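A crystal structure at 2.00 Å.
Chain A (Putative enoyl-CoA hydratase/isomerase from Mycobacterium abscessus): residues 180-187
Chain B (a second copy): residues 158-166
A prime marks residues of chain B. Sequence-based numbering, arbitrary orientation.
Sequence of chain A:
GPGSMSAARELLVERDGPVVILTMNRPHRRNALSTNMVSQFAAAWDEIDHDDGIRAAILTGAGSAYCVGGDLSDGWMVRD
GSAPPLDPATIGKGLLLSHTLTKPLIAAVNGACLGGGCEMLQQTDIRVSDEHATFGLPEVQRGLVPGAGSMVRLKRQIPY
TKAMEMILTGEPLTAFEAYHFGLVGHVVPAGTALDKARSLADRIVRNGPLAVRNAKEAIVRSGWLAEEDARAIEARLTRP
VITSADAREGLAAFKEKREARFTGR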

# COMPACT_ATOMS: atom_id res chain seq x y z
N HIS A 180 2.55 12.77 -1.60
CA HIS A 180 1.13 12.40 -1.62
C HIS A 180 0.95 10.89 -1.67
O HIS A 180 0.15 10.33 -0.92
CB HIS A 180 0.40 13.02 -2.80
CG HIS A 180 -1.06 12.69 -2.82
ND1 HIS A 180 -2.01 13.47 -2.21
CD2 HIS A 180 -1.72 11.62 -3.33
CE1 HIS A 180 -3.19 12.90 -2.34
NE2 HIS A 180 -3.04 11.78 -3.03
N PHE A 181 1.71 10.25 -2.54
CA PHE A 181 1.62 8.82 -2.78
C PHE A 181 2.53 7.98 -1.90
O PHE A 181 2.58 6.76 -2.08
CB PHE A 181 1.80 8.51 -4.27
CG PHE A 181 0.65 8.99 -5.12
CD1 PHE A 181 -0.53 8.28 -5.16
CD2 PHE A 181 0.73 10.17 -5.85
CE1 PHE A 181 -1.62 8.73 -5.92
CE2 PHE A 181 -0.34 10.62 -6.60
CZ PHE A 181 -1.53 9.89 -6.63
N GLY A 182 3.17 8.60 -0.91
CA GLY A 182 3.98 7.87 0.07
C GLY A 182 5.30 7.33 -0.46
O GLY A 182 5.90 6.44 0.15
N LEU A 183 5.76 7.83 -1.60
CA LEU A 183 7.08 7.43 -2.09
C LEU A 183 8.19 7.96 -1.18
O LEU A 183 9.23 7.31 -0.99
CB LEU A 183 7.32 7.92 -3.52
CG LEU A 183 8.61 7.41 -4.19
CD1 LEU A 183 8.66 5.89 -4.23
CD2 LEU A 183 8.75 8.01 -5.62
N VAL A 184 7.96 9.15 -0.61
CA VAL A 184 8.87 9.74 0.36
C VAL A 184 8.10 10.10 1.63
O VAL A 184 6.86 10.22 1.63
CB VAL A 184 9.59 10.98 -0.23
CG1 VAL A 184 10.31 10.59 -1.55
CG2 VAL A 184 8.59 12.12 -0.49
N GLY A 185 8.84 10.26 2.72
CA GLY A 185 8.25 10.53 4.01
C GLY A 185 8.21 11.98 4.43
O GLY A 185 7.48 12.32 5.36
N HIS A 186 9.02 12.82 3.78
CA HIS A 186 9.16 14.24 4.12
C HIS A 186 9.41 15.06 2.85
O HIS A 186 10.10 14.59 1.92
CB HIS A 186 10.36 14.47 5.03
CG HIS A 186 10.24 13.81 6.36
ND1 HIS A 186 9.63 14.42 7.44
CD2 HIS A 186 10.63 12.59 6.78
CE1 HIS A 186 9.66 13.60 8.47
NE2 HIS A 186 10.27 12.49 8.10
N VAL A 187 8.84 16.26 2.83
CA VAL A 187 9.24 17.27 1.89
C VAL A 187 9.72 18.47 2.71
O VAL A 187 9.05 18.91 3.66
CB VAL A 187 8.12 17.67 0.92
CG1 VAL A 187 8.67 18.68 -0.11
CG2 VAL A 187 7.52 16.42 0.22
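Chain B 158-166: IPYTKAMEM

The N-terminal part of a chain B helix, with Pro159′ just before it, lies against a chain A loop that leaves a helix at Phe181 and enters a strand at His186. The two run in the same sense: Gly182 faces Pro159′, with CA atoms 5.2 Å apart, and Gly185 faces Lys162′, with CA atoms 5.7 Å apart. Both glycines suit the close approach. An ideal CB on Gly182 would lie 2.3 Å from Pro159′ CG, and its positive phi also favours glycine; on Gly185 it would lie 2.9 Å from Glu165′ OE1.

Pro159′, the N-cap residue, needs no amide hydrogen there, and its carbonyl O accepts from Ala163′ N at 3.1 Å. Thr161′ N, in the first turn, has no helical carbonyl to reach; it donates to a water (3.0 Å to the water O), which in turn donates to Gly182 O at 2.6 Å. Thr161′ CG2 packs 3.4 Å from Gly182 O, while its hydroxyl is satisfied elsewhere in the structure.

Further along, the long side chain of Lys162′ brings NZ to Gly185 O, a 2.9 Å hydrogen bond, and to Glu165′ OE1, a 2.7 Å salt bridge within the helix. Glu165′ OE2 accepts from His186 NE2 at 2.7 Å, nearly linear at 170° and near the ring plane, while Lys162′ NZ sits over one ring face.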

# COMPACT_ATOMS: atom_id res chain seq x y z
N ILE B 158 0.21 0.82 5.23
CA ILE B 158 0.59 2.22 4.88
C ILE B 158 1.90 2.22 4.09
O ILE B 158 2.64 1.23 4.10
CB ILE B 158 0.75 3.13 6.13
CG1 ILE B 158 2.02 2.81 6.92
CG2 ILE B 158 -0.48 3.07 7.03
CD1 ILE B 158 2.26 3.80 8.09
N PRO B 159 2.21 3.34 3.42
CA PRO B 159 3.40 3.31 2.58
C PRO B 159 4.67 2.89 3.32
O PRO B 159 4.96 3.38 4.42
CB PRO B 159 3.49 4.73 2.05
CG PRO B 159 2.04 5.14 1.94
CD PRO B 159 1.40 4.54 3.16
N TYR B 160 5.37 1.94 2.70
CA TYR B 160 6.60 1.34 3.21
C TYR B 160 7.52 2.32 3.90
O TYR B 160 7.96 2.05 5.01
CB TYR B 160 7.33 0.75 2.02
CG TYR B 160 8.58 -0.02 2.32
CD1 TYR B 160 8.54 -1.39 2.59
CD2 TYR B 160 9.82 0.59 2.24
CE1 TYR B 160 9.71 -2.12 2.82
CE2 TYR B 160 10.99 -0.12 2.45
CZ TYR B 160 10.92 -1.48 2.74
OH TYR B 160 12.09 -2.20 2.96
N THR B 161 7.84 3.44 3.25
CA THR B 161 8.82 4.36 3.86
C THR B 161 8.36 4.94 5.18
O THR B 161 9.19 5.14 6.08
CB THR B 161 9.33 5.45 2.89
OG1 THR B 161 10.49 6.09 3.46
CG2 THR B 161 8.25 6.50 2.57
N LYS B 162 7.06 5.19 5.34
CA LYS B 162 6.56 5.72 6.61
C LYS B 162 6.40 4.62 7.68
O LYS B 162 6.60 4.87 8.87
CB LYS B 162 5.26 6.54 6.43
CG LYS B 162 5.15 7.70 7.47
CD LYS B 162 6.15 8.82 7.15
CE LYS B 162 6.25 9.91 8.20
NZ LYS B 162 7.36 10.86 7.86
N ALA B 163 6.04 3.41 7.28
CA ALA B 163 6.10 2.27 8.20
C ALA B 163 7.52 2.08 8.76
O ALA B 163 7.73 1.95 9.97
CB ALA B 163 5.62 1.00 7.50
N MET B 164 8.50 2.07 7.85
CA MET B 164 9.90 1.92 8.25
C MET B 164 10.33 3.04 9.18
O MET B 164 10.97 2.78 10.19
CB MET B 164 10.81 1.97 7.03
CG MET B 164 11.02 0.66 6.40
SD MET B 164 11.99 -0.44 7.43
CE MET B 164 12.31 -1.65 6.13
N GLU B 165 9.99 4.28 8.82
CA GLU B 165 10.37 5.43 9.60
C GLU B 165 9.79 5.35 11.02
O GLU B 165 10.51 5.57 11.99
CB GLU B 165 9.92 6.73 8.93
CG GLU B 165 10.32 7.96 9.73
CD GLU B 165 10.09 9.25 9.01
OE1 GLU B 165 9.55 9.24 7.88
OE2 GLU B 165 10.44 10.28 9.61
N MET B 166 8.51 5.03 11.13
CA MET B 166 7.86 4.93 12.45
C MET B 166 8.58 3.93 13.37
O MET B 166 8.85 4.22 14.55
CB MET B 166 6.38 4.52 12.30
CG MET B 166 5.47 5.61 11.82
SD MET B 166 3.75 5.07 11.66
CE MET B 166 3.28 5.00 13.40
O HOH W 1 6.91 4.05 0.49